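Side-chain contacts in protein of unknown function (Shewanella baltica, PDB 2Q9R), which is of unknown function but belongs to the DUF416 family, folds into a bundle of helices and can hold benzoic acid in a pocket: residues A[25-30]-A[122-127]; A[48-53]-A[96-101]; A[59-64]-A[173-178]; A[167-172]-A[181-186]. All blocks are in the same frame, centred on the assembly; numbering follows the deposited sequence.

Contact 1 (A[25-30]-A[122-127]); sequences TALCQR and KLSSST
S124 OG sits across from L27 and R30 and is gripped twice. A water donates to it at 2.8 Å from OG, and OE2 of E158 hydrogen-bonds to it from outside the two segments. The same water donates to the carbonyl of L27, with 3.1 Å between it and L27 O. It also takes a weak bond from R30 NH1.

No direct bond joins the arginine to the serine. R30 NH1 stays 3.9 Å from S124 OG, which lies at the edge of the guanidinium and near its plane. What links them is the water on one path and E158 on the other, since OE1 of that glutamate forms a salt bridge with R30 NH1. With CG anti to the backbone N (chi1 -179°) and the chain extended to NE, the guanidinium reaches beside S124.

The apolar share is small. L27 CD1 touches S124 CB at 4.1 Å, and only 89 Å² is buried in all, between buried residues.

The contact joins helix 17-42 to helix 120-136 close to the centre of the chain. Helix 153-170 flanks it through L161 and L165 on L27, and helix 92-111 lies against C28 and L123.

Contact 2 (A[48-53]-A[96-101]); sequences AVLSTA and MDAVVA
L50 reaches V99 with a single methyl, and that methyl makes the tight part of the contact. Its CD2 stands 4.0 Å from V99 CB and 4.1 Å from V99 CA, so it rests on the root of the valine and not on the ends of its branches. The two side chains cross at about a right angle, which lets the leucine tip press down where the valine leaves the helix. The same CD2 also reaches A98, 4.5 Å from A98 CB. With CG anti to its carbonyl carbon (chi1 -75°), the leucine extends from helix 47-62 toward helix 92-111. Between the two segments the nearest CA atoms, those of L50 and V99, are 6.7 Å apart.

The other side of segment 48-53 is looser and partly open to solvent. A48 and T52 are exposed there and take no part in the packing. T52 OG1 instead donates to A48 O at 2.7 Å, within the helix, from the opposite face of that carbonyl to T52 N.

L50, A98 and V99 are all buried, and L32 and Y35 of helix 17-42 also pack on L50. Every side-chain contact across the two segments is between carbon atoms. The fit therefore rests on shape and on burial of apolar surface, 105 Å² in total, and the geometry gives no evidence of a polar or charged contribution.

Contact 3 (A[59-64]-A[173-178]); sequences QSLYDP and PKITAE
L61 and I175 meet at their methyl ends, with the two side chains crossing at about a right angle. L61 CD2 lies 3.6 Å from I175 CD1, the closest approach of this apolar pair. The isoleucine's CB already points toward segment 59-64, and with CG1 between the backbone N and the carbonyl carbon (chi1 72°) its CD1 reaches the end of helix 47-62, where it also comes 4.0 Å from L61 O.

Y62 and A177 meet in a different way. The ring of Y62 presents its edge to the backbone, and A177 O lies in the ring plane, 3.5 Å from Y62 CE1. That placement suits a weak C-H to oxygen attraction in place of stacking. On the same ring edge, Y62 CD1 touches A177 CB at 4.3 Å. CG of Y62 is anti to its carbonyl carbon (chi1 -69°), and from there the ring projects along the start of helix 177-190. Here the backbones come nearest, 5.7 Å between Y62 CA and A177 CA.

Both segments change structure at the contact. D63 is the first residue to leave helical angles, while T176 is the N-cap of helix 177-190, its OG1 bonding to L179 N.

This surface contact thus sets the C-terminal end of helix 47-62 against the N-terminal end of helix 177-190. Helix 17-42 lies beneath, with Q21 and T25 on L61 and L22 on I175.

Contact 4 (A[167-172]-A[181-186]); sequences EIIEEN and KGLRKD
L183 spreads its two methyls over I168 and I169, and its course can be followed outward from the helix. The CB is directed toward segment 167-172. CG lies anti to the carbonyl carbon (chi1 -72°), which carries the fork toward the isoleucines, and the contacts are made beyond it. There the branches divide the work. CD1 meets I169, 4.2 Å from its CG1, while CD2 meets I168, 4.0 Å from its CG2.

The approaches differ as well. L183 and I168 slide past one another in opposite directions, whereas L183 meets I169 at a slant. I168 was modelled in two conformers, so the details of that half are less certain.

Backbones stay well apart, with 9.3 Å between I168 CA and L183 CA, and the side chains span that distance. L22 of helix 17-42 packs on both I169 and L183. Where helix 153-170 ends, N172 folds back, its ND2 making a weak bond to I168 O with an N-H...O angle of only 119°.

Two helices consecutive in the chain, 153-170 and 177-190, run in roughly opposite directions and meet through apolar side chains after a short connection. This is the arrangement of an alpha-helical hairpin.

In the fold
From the N terminus, helix 17-42 opens contact 1, which closes only when helix 120-136 returns to it. Contact 2 is nested within that loop, joining helix 47-62 to helix 92-111, and the two contacts touch through a probable hydrogen bond, T127 OG1 to D97 OD2 at 2.6 Å. Contact 3 starts further along helix 47-62 and closes at segment 173-178, so it crosses both. It touches contact 1 where L61 CD1 packs on T25 OG1. Contact 4 follows contacts 1 and 2 in series, closes the shortest loop and crosses contact 3. Contacts 1 and 2 tie helices 17-42 and 47-62 to the middle helices, contact 3 ties helix 47-62 to the C-terminal pair, and contact 4 closes that pair.

Contact 1 (A[25-30]-A[122-127])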
loop_
_atom_site.group_PDB
_atom_site.type_symbol
_atom_site.label_atom_id
_atom_site.label_comp_id
_atom_site.label_asym_id
_atom_site.label_seq_id
_atom_site.Cartn_x
_atom_site.Cartn_y
_atom_site.Cartn_z
ATOM N N THR A 25 5.883 19.445 -10.163
ATOM C CA THR A 25 6.787 19.652 -9.023
ATOM C C THR A 25 6.283 18.902 -7.799
ATOM O O THR A 25 7.057 18.200 -7.172
ATOM C CB THR A 25 6.957 21.122 -8.716
ATOM O OG1 THR A 25 7.451 21.732 -9.920
ATOM C CG2 THR A 25 7.979 21.394 -7.562
ATOM N N ALA A 26 4.993 19.067 -7.495
ATOM C CA ALA A 26 4.358 18.374 -6.362
ATOM C C ALA A 26 4.505 16.829 -6.484
ATOM O O ALA A 26 4.817 16.127 -5.506
ATOM C CB ALA A 26 2.865 18.786 -6.274
ATOM N N LEU A 27 4.221 16.285 -7.664
ATOM C CA LEU A 27 4.461 14.867 -7.912
ATOM C C LEU A 27 5.935 14.458 -7.740
ATOM O O LEU A 27 6.220 13.390 -7.265
ATOM C CB LEU A 27 3.945 14.437 -9.307
ATOM C CG LEU A 27 2.430 14.396 -9.514
ATOM C CD1 LEU A 27 2.104 13.721 -10.839
ATOM C CD2 LEU A 27 1.650 13.731 -8.290
ATOM N N CYS A 28 6.879 15.287 -8.123
ATOM C CA CYS A 28 8.281 14.894 -8.022
ATOM C C CYS A 28 8.710 14.883 -6.583
ATOM O O CYS A 28 9.484 14.047 -6.195
ATOM C CB CYS A 28 9.190 15.828 -8.795
ATOM S SG CYS A 28 9.121 15.612 -10.563
ATOM N N GLN A 29 8.215 15.849 -5.807
ATOM C CA GLN A 29 8.510 15.915 -4.406
ATOM C C GLN A 29 8.031 14.635 -3.718
ATOM O O GLN A 29 8.715 14.112 -2.897
ATOM C CB GLN A 29 7.864 17.130 -3.748
ATOM C CG GLN A 29 8.080 17.205 -2.257
ATOM C CD GLN A 29 9.496 17.537 -1.902
ATOM O OE1 GLN A 29 10.014 18.477 -2.424
ATOM N NE2 GLN A 29 10.137 16.758 -1.042
ATOM N N ARG A 30 6.849 14.169 -4.073
ATOM C CA ARG A 30 6.252 13.003 -3.462
ATOM C C ARG A 30 7.049 11.694 -3.658
ATOM O O ARG A 30 7.014 10.814 -2.812
ATOM C CB ARG A 30 4.809 12.899 -4.008
ATOM C CG ARG A 30 3.989 11.770 -3.499
ATOM C CD ARG A 30 2.511 12.051 -3.766
ATOM N NE ARG A 30 1.684 10.876 -3.655
ATOM C CZ ARG A 30 1.314 10.089 -4.669
ATOM N NH1 ARG A 30 1.698 10.324 -5.921
ATOM N NH2 ARG A 30 0.547 9.049 -4.427
ATOM N N LYS A 122 2.221 10.357 -15.966
ATOM C CA LYS A 122 2.401 8.972 -16.362
ATOM C C LYS A 122 3.600 8.313 -15.686
ATOM O O LYS A 122 3.585 7.130 -15.344
ATOM C CB LYS A 122 2.588 8.916 -17.869
ATOM C CG LYS A 122 1.304 9.275 -18.652
ATOM C CD LYS A 122 1.539 9.235 -20.174
ATOM C CE LYS A 122 0.234 9.448 -20.990
ATOM N NZ LYS A 122 0.491 9.416 -22.476
ATOM N N LEU A 123 4.666 9.072 -15.489
ATOM C CA LEU A 123 5.827 8.527 -14.835
ATOM C C LEU A 123 5.435 8.111 -13.426
ATOM O O LEU A 123 5.708 6.988 -12.984
ATOM C CB LEU A 123 6.945 9.554 -14.866
ATOM C CG LEU A 123 8.283 9.112 -14.297
ATOM C CD1 LEU A 123 9.428 9.946 -14.895
ATOM C CD2 LEU A 123 8.228 9.233 -12.777
ATOM N N SER A 124 4.693 8.989 -12.749
ATOM C CA SER A 124 4.287 8.724 -11.377
ATOM C C SER A 124 3.397 7.518 -11.307
ATOM O O SER A 124 3.626 6.665 -10.452
ATOM C CB SER A 124 3.571 9.927 -10.752
ATOM O OG SER A 124 3.286 9.687 -9.377
ATOM N N SER A 125 2.390 7.442 -12.195
ATOM C CA SER A 125 1.485 6.342 -12.149
ATOM C C SER A 125 2.133 5.029 -12.599
ATOM O O SER A 125 1.802 3.951 -12.080
ATOM C CB SER A 125 0.161 6.648 -12.865
ATOM O OG SER A 125 0.385 6.999 -14.196
ATOM N N SER A 126 3.046 5.090 -13.547
ATOM C CA SER A 126 3.711 3.861 -13.974
ATOM C C SER A 126 4.561 3.243 -12.883
ATOM O O SER A 126 4.668 2.026 -12.796
ATOM C CB SER A 126 4.596 4.142 -15.178
ATOM O OG SER A 126 3.785 4.681 -16.200
ATOM N N THR A 127 5.211 4.084 -12.081
ATOM C CA THR A 127 5.994 3.584 -10.970
ATOM C C THR A 127 5.115 2.709 -10.086
ATOM O O THR A 127 5.496 1.599 -9.664
ATOM C CB THR A 127 6.652 4.749 -10.152
ATOM O OG1 THR A 127 7.510 5.482 -11.026
ATOM C CG2 THR A 127 7.478 4.214 -9.027
HETATM O O HOH W 1 4.158 11.139 -7.148
#

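Contact 2 (A[48-53]-A[96-101])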
loop_
_atom_site.group_PDB
_atom_site.type_symbol
_atom_site.label_atom_id
_atom_site.label_comp_id
_atom_site.label_asym_id
_atom_site.label_seq_id
_atom_site.Cartn_x
_atom_site.Cartn_y
_atom_site.Cartn_z
ATOM N N ALA A 48 20.593 14.433 -1.349
ATOM C CA ALA A 48 20.653 15.896 -1.249
ATOM C C ALA A 48 20.719 16.564 -2.626
ATOM O O ALA A 48 20.345 17.730 -2.796
ATOM C CB ALA A 48 21.856 16.305 -0.406
ATOM N N VAL A 49 21.222 15.837 -3.619
ATOM C CA VAL A 49 21.243 16.354 -4.992
ATOM C C VAL A 49 19.818 16.528 -5.527
ATOM O O VAL A 49 19.507 17.541 -6.198
ATOM C CB VAL A 49 22.108 15.457 -5.934
ATOM C CG1 VAL A 49 21.741 15.694 -7.381
ATOM C CG2 VAL A 49 23.618 15.684 -5.672
ATOM N N LEU A 50 18.955 15.557 -5.208
ATOM C CA LEU A 50 17.546 15.599 -5.572
ATOM C C LEU A 50 16.809 16.635 -4.729
ATOM O O LEU A 50 16.022 17.395 -5.273
ATOM C CB LEU A 50 16.870 14.239 -5.415
ATOM C CG LEU A 50 17.119 13.120 -6.429
ATOM C CD1 LEU A 50 18.576 12.605 -6.275
ATOM C CD2 LEU A 50 16.107 12.009 -6.244
ATOM N N SER A 51 17.057 16.691 -3.416
ATOM C CA SER A 51 16.344 17.666 -2.595
ATOM C C SER A 51 16.745 19.107 -2.932
ATOM O O SER A 51 15.902 19.992 -2.861
ATOM C CB SER A 51 16.484 17.384 -1.090
ATOM O OG SER A 51 17.833 17.397 -0.679
ATOM N N THR A 52 18.007 19.332 -3.310
ATOM C CA THR A 52 18.464 20.644 -3.747
ATOM C C THR A 52 17.766 21.054 -5.039
ATOM O O THR A 52 17.314 22.182 -5.177
ATOM C CB THR A 52 19.988 20.709 -4.012
ATOM O OG1 THR A 52 20.700 20.368 -2.821
ATOM C CG2 THR A 52 20.407 22.114 -4.420
ATOM N N ALA A 53 17.710 20.140 -5.995
ATOM C CA ALA A 53 16.954 20.377 -7.207
ATOM C C ALA A 53 15.485 20.681 -6.889
ATOM O O ALA A 53 14.901 21.628 -7.423
ATOM C CB ALA A 53 17.097 19.165 -8.186
HETATM N N MSE A 96 15.392 5.268 -9.610
HETATM C CA MSE A 96 15.660 5.772 -10.939
HETATM C C MSE A 96 14.561 6.698 -11.458
HETATM O O MSE A 96 14.850 7.745 -12.050
HETATM C CB MSE A 96 15.856 4.599 -11.903
HETATM C CG MSE A 96 16.243 5.005 -13.283
HETATM SE SE MSE A 96 16.392 3.488 -14.429
HETATM C CE MSE A 96 16.311 1.907 -13.060
ATOM N N ASP A 97 13.311 6.283 -11.240
ATOM C CA ASP A 97 12.139 7.004 -11.715
ATOM C C ASP A 97 12.052 8.373 -11.031
ATOM O O ASP A 97 11.726 9.348 -11.666
ATOM C CB ASP A 97 10.844 6.226 -11.400
ATOM C CG ASP A 97 10.644 4.944 -12.228
ATOM O OD1 ASP A 97 11.392 4.646 -13.184
ATOM O OD2 ASP A 97 9.643 4.242 -11.936
ATOM N N ALA A 98 12.380 8.409 -9.741
ATOM C CA ALA A 98 12.378 9.639 -8.936
ATOM C C ALA A 98 13.362 10.658 -9.466
ATOM O O ALA A 98 13.007 11.812 -9.673
ATOM C CB ALA A 98 12.704 9.357 -7.487
ATOM N N VAL A 99 14.599 10.226 -9.684
ATOM C CA VAL A 99 15.633 11.171 -10.187
ATOM C C VAL A 99 15.331 11.517 -11.653
ATOM O O VAL A 99 15.423 12.709 -12.062
ATOM C CB VAL A 99 17.114 10.661 -9.871
ATOM C CG1 VAL A 99 17.356 9.264 -10.393
ATOM C CG2 VAL A 99 18.179 11.636 -10.396
ATOM N N VAL A 100 14.858 10.540 -12.431
ATOM C CA VAL A 100 14.581 10.802 -13.854
ATOM C C VAL A 100 13.393 11.786 -14.042
ATOM O O VAL A 100 13.400 12.647 -14.949
ATOM C CB VAL A 100 14.374 9.485 -14.665
ATOM C CG1 VAL A 100 13.713 9.757 -16.001
ATOM C CG2 VAL A 100 15.717 8.704 -14.842
ATOM N N ALA A 101 12.398 11.687 -13.182
ATOM C CA ALA A 101 11.298 12.691 -13.139
ATOM C C ALA A 101 11.786 14.122 -12.912
ATOM O O ALA A 101 11.354 15.051 -13.566
ATOM C CB ALA A 101 10.289 12.311 -12.048
#

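Contact 3 (A[59-64]-A[173-178])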
loop_
_atom_site.group_PDB
_atom_site.type_symbol
_atom_site.label_atom_id
_atom_site.label_comp_id
_atom_site.label_asym_id
_atom_site.label_seq_id
_atom_site.Cartn_x
_atom_site.Cartn_y
_atom_site.Cartn_z
ATOM N N GLN A 59 11.177 27.037 -5.482
ATOM C CA GLN A 59 11.468 28.464 -5.551
ATOM C C GLN A 59 11.152 29.056 -6.912
ATOM O O GLN A 59 10.754 30.229 -7.020
ATOM C CB GLN A 59 12.931 28.721 -5.213
ATOM C CG GLN A 59 13.276 28.554 -3.748
ATOM C CD GLN A 59 12.598 29.600 -2.937
ATOM O OE1 GLN A 59 12.682 30.792 -3.259
ATOM N NE2 GLN A 59 11.868 29.172 -1.889
ATOM N N SER A 60 11.343 28.273 -7.969
ATOM C CA SER A 60 11.003 28.753 -9.317
ATOM C C SER A 60 9.545 29.116 -9.438
ATOM O O SER A 60 9.176 30.013 -10.228
ATOM C CB SER A 60 11.301 27.714 -10.385
ATOM O OG SER A 60 12.655 27.336 -10.242
ATOM N N LEU A 61 8.716 28.424 -8.671
ATOM C CA LEU A 61 7.287 28.716 -8.671
ATOM C C LEU A 61 6.924 29.929 -7.813
ATOM O O LEU A 61 5.930 30.567 -8.100
ATOM C CB LEU A 61 6.488 27.485 -8.233
ATOM C CG LEU A 61 6.607 26.263 -9.160
ATOM C CD1 LEU A 61 6.261 24.952 -8.417
ATOM C CD2 LEU A 61 5.746 26.449 -10.398
ATOM N N TYR A 62 7.690 30.215 -6.754
ATOM C CA TYR A 62 7.472 31.416 -5.894
ATOM C C TYR A 62 8.049 32.706 -6.465
ATOM O O TYR A 62 7.494 33.790 -6.275
ATOM C CB TYR A 62 8.196 31.294 -4.537
ATOM C CG TYR A 62 7.687 30.292 -3.554
ATOM C CD1 TYR A 62 6.379 30.333 -3.106
ATOM C CD2 TYR A 62 8.547 29.358 -2.997
ATOM C CE1 TYR A 62 5.915 29.411 -2.146
ATOM C CE2 TYR A 62 8.113 28.433 -2.059
ATOM C CZ TYR A 62 6.793 28.462 -1.631
ATOM O OH TYR A 62 6.356 27.549 -0.695
ATOM N N ASP A 63 9.221 32.588 -7.076
ATOM C CA ASP A 63 10.119 33.725 -7.267
ATOM C C ASP A 63 10.523 33.873 -8.719
ATOM O O ASP A 63 11.427 33.183 -9.196
ATOM C CB ASP A 63 11.378 33.602 -6.394
ATOM C CG ASP A 63 12.305 34.816 -6.507
ATOM O OD1 ASP A 63 11.994 35.774 -7.282
ATOM O OD2 ASP A 63 13.349 34.799 -5.809
ATOM N N PRO A 64 9.843 34.784 -9.426
ATOM C CA PRO A 64 10.116 35.056 -10.834
ATOM C C PRO A 64 11.521 35.616 -11.062
ATOM O O PRO A 64 12.080 35.419 -12.144
ATOM C CB PRO A 64 9.067 36.105 -11.215
ATOM C CG PRO A 64 8.264 36.384 -10.023
ATOM C CD PRO A 64 8.750 35.615 -8.882
ATOM N N PRO A 173 -7.108 30.284 -11.403
ATOM C CA PRO A 173 -6.694 30.637 -12.763
ATOM C C PRO A 173 -5.177 30.840 -12.899
ATOM O O PRO A 173 -4.619 30.521 -13.939
ATOM C CB PRO A 173 -7.457 31.923 -13.057
ATOM C CG PRO A 173 -7.920 32.465 -11.707
ATOM C CD PRO A 173 -8.043 31.271 -10.806
ATOM N N LYS A 174 -4.533 31.345 -11.841
ATOM C CA LYS A 174 -3.075 31.449 -11.763
ATOM C C LYS A 174 -2.574 30.801 -10.493
ATOM O O LYS A 174 -3.302 30.730 -9.488
ATOM C CB LYS A 174 -2.645 32.924 -11.743
ATOM C CG LYS A 174 -2.367 33.486 -13.123
ATOM C CD LYS A 174 -1.962 34.975 -13.115
ATOM C CE LYS A 174 -0.698 35.267 -12.281
ATOM N NZ LYS A 174 -0.090 36.585 -12.662
ATOM N N ILE A 175 -1.313 30.373 -10.505
ATOM C CA ILE A 175 -0.712 29.838 -9.276
ATOM C C ILE A 175 -0.382 31.002 -8.341
ATOM O O ILE A 175 -0.061 32.065 -8.802
ATOM C CB ILE A 175 0.484 28.904 -9.561
ATOM C CG1 ILE A 175 1.710 29.658 -10.055
ATOM C CG2 ILE A 175 0.068 27.835 -10.591
ATOM C CD1 ILE A 175 2.944 28.763 -10.146
ATOM N N THR A 176 -0.529 30.798 -7.036
ATOM C CA THR A 176 -0.300 31.836 -6.032
ATOM C C THR A 176 0.758 31.323 -5.057
ATOM O O THR A 176 0.988 30.113 -4.953
ATOM C CB THR A 176 -1.625 32.185 -5.298
ATOM O OG1 THR A 176 -2.003 31.106 -4.447
ATOM C CG2 THR A 176 -2.780 32.433 -6.303
ATOM N N ALA A 177 1.420 32.223 -4.339
ATOM C CA ALA A 177 2.435 31.818 -3.350
ATOM C C ALA A 177 1.847 30.894 -2.282
ATOM O O ALA A 177 2.478 29.923 -1.865
ATOM C CB ALA A 177 3.074 33.050 -2.698
ATOM N N GLU A 178 0.619 31.189 -1.877
ATOM C CA GLU A 178 -0.064 30.438 -0.844
ATOM C C GLU A 178 -0.354 29.029 -1.334
ATOM O O GLU A 178 -0.266 28.065 -0.571
ATOM C CB GLU A 178 -1.371 31.131 -0.429
ATOM C CG GLU A 178 -1.226 32.637 -0.158
ATOM C CD GLU A 178 -1.429 33.530 -1.416
ATOM O OE1 GLU A 178 -2.545 33.536 -1.998
ATOM O OE2 GLU A 178 -0.469 34.232 -1.813
#

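Contact 4 (A[167-172]-A[181-186])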
loop_
_atom_site.group_PDB
_atom_site.type_symbol
_atom_site.label_atom_id
_atom_site.label_comp_id
_atom_site.label_asym_id
_atom_site.label_seq_id
_atom_site.Cartn_x
_atom_site.Cartn_y
_atom_site.Cartn_z
ATOM N N GLU A 167 -7.452 19.177 -9.257
ATOM C CA GLU A 167 -8.604 19.983 -8.882
ATOM C C GLU A 167 -8.255 21.251 -8.149
ATOM O O GLU A 167 -8.875 22.264 -8.386
ATOM C CB GLU A 167 -9.557 19.187 -7.988
ATOM C CG GLU A 167 -10.316 18.117 -8.718
ATOM C CD GLU A 167 -11.060 17.206 -7.762
ATOM O OE1 GLU A 167 -11.142 17.551 -6.558
ATOM O OE2 GLU A 167 -11.563 16.159 -8.219
ATOM N N ILE A 168 -7.322 21.188 -7.210
ATOM C CA ILE A 168 -6.973 22.397 -6.477
ATOM C C ILE A 168 -6.230 23.390 -7.387
ATOM O O ILE A 168 -6.494 24.604 -7.336
ATOM C CB ILE A 168 -6.296 22.117 -5.104
ATOM C CG1 ILE A 168 -6.095 23.428 -4.335
ATOM C CG2 ILE A 168 -5.008 21.293 -5.227
ATOM C CD1 ILE A 168 -6.174 23.269 -2.795
ATOM N N ILE A 169 -5.375 22.892 -8.266
ATOM C CA ILE A 169 -4.683 23.782 -9.202
ATOM C C ILE A 169 -5.626 24.384 -10.216
ATOM O O ILE A 169 -5.546 25.582 -10.502
ATOM C CB ILE A 169 -3.497 23.048 -9.891
ATOM C CG1 ILE A 169 -2.485 22.643 -8.800
ATOM C CG2 ILE A 169 -2.837 23.889 -10.983
ATOM C CD1 ILE A 169 -1.383 21.676 -9.278
ATOM N N GLU A 170 -6.544 23.581 -10.740
ATOM C CA GLU A 170 -7.365 24.051 -11.811
ATOM C C GLU A 170 -8.448 25.043 -11.395
ATOM O O GLU A 170 -8.904 25.841 -12.210
ATOM C CB GLU A 170 -7.888 22.883 -12.658
ATOM C CG GLU A 170 -9.138 22.261 -12.248
ATOM C CD GLU A 170 -9.316 20.890 -12.906
ATOM O OE1 GLU A 170 -9.036 20.698 -14.124
ATOM O OE2 GLU A 170 -9.758 19.995 -12.168
ATOM N N GLU A 171 -8.807 25.044 -10.120
ATOM C CA GLU A 171 -9.790 25.993 -9.638
ATOM C C GLU A 171 -9.198 27.387 -9.396
ATOM O O GLU A 171 -9.902 28.315 -9.016
ATOM C CB GLU A 171 -10.493 25.442 -8.394
ATOM C CG GLU A 171 -9.675 25.444 -7.112
ATOM C CD GLU A 171 -10.393 24.728 -5.957
ATOM O OE1 GLU A 171 -11.256 23.839 -6.208
ATOM O OE2 GLU A 171 -10.069 25.056 -4.796
ATOM N N ASN A 172 -7.905 27.523 -9.648
ATOM C CA ASN A 172 -7.185 28.764 -9.490
ATOM C C ASN A 172 -6.617 29.175 -10.845
ATOM O O ASN A 172 -5.735 28.497 -11.384
ATOM C CB ASN A 172 -6.067 28.562 -8.458
ATOM C CG ASN A 172 -6.616 28.279 -7.060
ATOM O OD1 ASN A 172 -7.291 29.124 -6.482
ATOM N ND2 ASN A 172 -6.366 27.079 -6.534
ATOM N N LYS A 181 3.096 27.097 -1.563
ATOM C CA LYS A 181 3.511 26.768 -0.195
ATOM C C LYS A 181 2.676 25.681 0.422
ATOM O O LYS A 181 3.211 24.814 1.103
ATOM C CB LYS A 181 3.496 28.004 0.738
ATOM C CG LYS A 181 3.308 27.670 2.286
ATOM C CD LYS A 181 3.514 28.892 3.250
ATOM N N GLY A 182 1.366 25.756 0.243
ATOM C CA GLY A 182 0.469 24.822 0.894
ATOM C C GLY A 182 0.592 23.419 0.337
ATOM O O GLY A 182 0.541 22.445 1.072
ATOM N N LEU A 183 0.744 23.313 -0.969
ATOM C CA LEU A 183 0.925 22.010 -1.582
ATOM C C LEU A 183 2.264 21.401 -1.145
ATOM O O LEU A 183 2.321 20.242 -0.771
ATOM C CB LEU A 183 0.799 22.093 -3.106
ATOM C CG LEU A 183 -0.623 22.336 -3.609
ATOM C CD1 LEU A 183 -0.543 22.495 -5.113
ATOM C CD2 LEU A 183 -1.596 21.235 -3.209
ATOM N N ARG A 184 3.314 22.195 -1.143
ATOM C CA ARG A 184 4.620 21.696 -0.743
ATOM C C ARG A 184 4.594 21.193 0.686
ATOM O O ARG A 184 5.100 20.100 0.971
ATOM C CB ARG A 184 5.656 22.783 -0.863
ATOM C CG ARG A 184 7.079 22.367 -0.498
ATOM C CD ARG A 184 7.898 23.604 -0.231
ATOM N NE ARG A 184 9.289 23.456 -0.612
ATOM C CZ ARG A 184 10.306 23.167 0.195
ATOM N NH1 ARG A 184 10.118 22.981 1.510
ATOM N NH2 ARG A 184 11.543 23.078 -0.336
ATOM N N LYS A 185 4.027 22.006 1.573
ATOM C CA LYS A 185 3.922 21.654 2.994
ATOM C C LYS A 185 3.096 20.399 3.185
ATOM O O LYS A 185 3.499 19.510 3.923
ATOM C CB LYS A 185 3.341 22.837 3.782
ATOM C CG LYS A 185 3.116 22.572 5.272
ATOM C CD LYS A 185 2.935 23.888 6.066
ATOM C CE LYS A 185 1.461 24.106 6.524
ATOM N NZ LYS A 185 0.953 23.133 7.557
ATOM N N ASP A 186 1.960 20.302 2.503
ATOM C CA ASP A 186 1.137 19.094 2.572
ATOM C C ASP A 186 1.918 17.832 2.179
ATOM O O ASP A 186 1.843 16.844 2.888
ATOM C CB ASP A 186 -0.119 19.191 1.680
ATOM C CG ASP A 186 -1.179 20.185 2.211
ATOM O OD1 ASP A 186 -1.118 20.600 3.408
ATOM O OD2 ASP A 186 -2.088 20.544 1.408
#